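Long-range contact in arylmalonate decarboxylase (Bordetella bronchiseptica, PDB 3EIS), which catalyses the decarboxylation of 2-aryl-2-methylmalonates to 2-arylpropionates, releasing carbon dioxide: residues L77-G82 with T103-V108. Sequence-based numbering, arbitrary orientation.
Sequences LSFYRG and TMSTAV
Phe79 lays one face of its ring over Ser105, at the first turn of the helix that follows the edge strand 101-103 of a four-stranded parallel sheet. The fold is the two-domain alpha/beta architecture of the aspartate/glutamate racemase clan, and the contact packs the short helix 75-79 against the start of helix 104-114. Ser105 CA makes a CH-pi contact, 4.1 Å from the centroid of the Phe79 ring and 26° off its normal. Val108 meets the ring at its edge, with CB 4.0 Å from Phe79 CZ, while the bend at the end of the Met104 chain brings its methyl CE to the ring edge, 4.4 Å from Phe79 CE1. Phe137 adds an edge-to-face ring contact to Phe79, helix 211-223 reaches both Phe79 and Val108 through Ser211, and the junction is buried.

Alongside, the backbones come close, Ser78 CA and Ser105 CA being 5.2 Å apart. Ser78 OG sits 3.8 Å from Met104 CB but is hydrogen-bonded to Gly74 O, four residues earlier in the chain. The helix start is capped by Thr103: its OG1, set between backbone N and carbonyl carbon (chi1 79°), weakly accepts from Ser105 N and Thr106 N and is also hydrogen-bonded to Asn86 OD1. The Thr106 N-H points almost straight at Thr103 OG1, at 177°.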
loop_
_atom_site.group_PDB
_atom_site.type_symbol
_atom_site.label_atom_id
_atom_site.label_comp_id
_atom_site.label_asym_id
_atom_site.label_seq_id
_atom_site.Cartn_x
_atom_site.Cartn_y
_atom_site.Cartn_z
ATOM N N LEU A 77 -9.727 2.164 -3.727
ATOM C CA LEU A 77 -9.308 3.111 -4.755
ATOM C C LEU A 77 -8.177 2.699 -5.721
ATOM O O LEU A 77 -8.258 2.998 -6.883
ATOM C CB LEU A 77 -8.889 4.394 -4.041
ATOM C CG LEU A 77 -10.025 5.321 -3.628
ATOM C CD1 LEU A 77 -11.357 4.583 -3.549
ATOM C CD2 LEU A 77 -9.655 5.969 -2.298
ATOM N N SER A 78 -7.100 2.112 -5.216
ATOM C CA SER A 78 -5.911 1.729 -6.032
ATOM C C SER A 78 -6.037 0.352 -6.723
ATOM O O SER A 78 -5.384 0.104 -7.727
ATOM C CB SER A 78 -4.654 1.678 -5.144
ATOM O OG SER A 78 -4.758 2.642 -4.108
ATOM N N PHE A 79 -6.840 -0.552 -6.162
ATOM C CA PHE A 79 -6.873 -1.942 -6.661
ATOM C C PHE A 79 -8.187 -2.330 -7.319
ATOM O O PHE A 79 -8.214 -3.163 -8.254
ATOM C CB PHE A 79 -6.678 -2.957 -5.507
ATOM C CG PHE A 79 -5.283 -3.021 -4.939
ATOM C CD1 PHE A 79 -4.981 -2.336 -3.771
ATOM C CD2 PHE A 79 -4.294 -3.800 -5.548
ATOM C CE1 PHE A 79 -3.682 -2.406 -3.183
ATOM C CE2 PHE A 79 -2.982 -3.881 -4.991
ATOM C CZ PHE A 79 -2.684 -3.203 -3.806
ATOM N N TYR A 80 -9.298 -1.824 -6.781
ATOM C CA TYR A 80 -10.569 -2.516 -7.105
ATOM C C TYR A 80 -11.005 -2.435 -8.541
ATOM O O TYR A 80 -11.793 -3.289 -9.005
ATOM C CB TYR A 80 -11.713 -2.124 -6.142
ATOM C CG TYR A 80 -11.572 -2.759 -4.739
ATOM C CD1 TYR A 80 -10.406 -3.411 -4.360
ATOM C CD2 TYR A 80 -12.607 -2.668 -3.805
ATOM C CE1 TYR A 80 -10.267 -3.977 -3.079
ATOM C CE2 TYR A 80 -12.494 -3.227 -2.544
ATOM C CZ TYR A 80 -11.320 -3.864 -2.174
ATOM O OH TYR A 80 -11.229 -4.396 -0.904
ATOM N N ARG A 81 -10.516 -1.442 -9.285
ATOM C CA ARG A 81 -11.014 -1.323 -10.678
ATOM C C ARG A 81 -10.031 -1.799 -11.722
ATOM O O ARG A 81 -10.275 -1.676 -12.939
ATOM C CB ARG A 81 -11.516 0.089 -10.961
ATOM C CG ARG A 81 -12.469 0.572 -9.880
ATOM C CD ARG A 81 -12.937 2.018 -10.108
ATOM N NE ARG A 81 -14.183 2.376 -9.404
ATOM C CZ ARG A 81 -14.267 2.675 -8.104
ATOM N NH1 ARG A 81 -13.181 2.616 -7.303
ATOM N NH2 ARG A 81 -15.459 2.973 -7.584
ATOM N N GLY A 82 -8.923 -2.367 -11.245
ATOM C CA GLY A 82 -8.028 -3.090 -12.119
ATOM C C GLY A 82 -6.757 -2.321 -12.338
ATOM O O GLY A 82 -6.658 -1.160 -11.924
ATOM N N THR A 103 0.434 5.464 -6.825
ATOM C CA THR A 103 -0.716 4.947 -6.062
ATOM C C THR A 103 -0.211 3.861 -5.158
ATOM O O THR A 103 0.859 3.351 -5.381
ATOM C CB THR A 103 -1.909 4.418 -6.940
ATOM O OG1 THR A 103 -1.615 3.107 -7.436
ATOM C CG2 THR A 103 -2.226 5.336 -8.136
ATOM N N MET A 104 -0.937 3.562 -4.091
ATOM C CA MET A 104 -0.571 2.448 -3.206
ATOM C C MET A 104 -0.507 1.076 -3.930
ATOM O O MET A 104 0.217 0.191 -3.501
ATOM C CB MET A 104 -1.598 2.400 -2.060
ATOM C CG MET A 104 -1.106 1.715 -0.787
ATOM S SD MET A 104 -2.342 1.905 0.509
ATOM C CE MET A 104 -3.606 0.939 -0.337
ATOM N N SER A 105 -1.234 0.896 -5.038
ATOM C CA SER A 105 -1.218 -0.384 -5.826
ATOM C C SER A 105 0.096 -0.537 -6.518
ATOM O O SER A 105 0.733 -1.591 -6.511
ATOM C CB SER A 105 -2.236 -0.268 -6.952
ATOM O OG SER A 105 -3.434 -0.610 -6.370
ATOM N N THR A 106 0.502 0.559 -7.147
ATOM C CA THR A 106 1.850 0.641 -7.750
ATOM C C THR A 106 2.982 0.366 -6.752
ATOM O O THR A 106 3.940 -0.342 -7.045
ATOM C CB THR A 106 2.013 2.019 -8.345
ATOM O OG1 THR A 106 1.106 2.106 -9.429
ATOM C CG2 THR A 106 3.406 2.253 -8.888
ATOM N N ALA A 107 2.856 0.979 -5.579
ATOM C CA ALA A 107 3.820 0.860 -4.505
ATOM C C ALA A 107 3.937 -0.610 -4.120
ATOM O O ALA A 107 5.009 -1.101 -3.937
ATOM C CB ALA A 107 3.331 1.696 -3.270
ATOM N N VAL A 108 2.799 -1.280 -3.927
ATOM C CA VAL A 108 2.767 -2.731 -3.681
ATOM C C VAL A 108 3.429 -3.561 -4.751
ATOM O O VAL A 108 4.293 -4.407 -4.428
ATOM C CB VAL A 108 1.336 -3.201 -3.402
ATOM C CG1 VAL A 108 1.202 -4.695 -3.576
ATOM C CG2 VAL A 108 0.958 -2.750 -1.914
#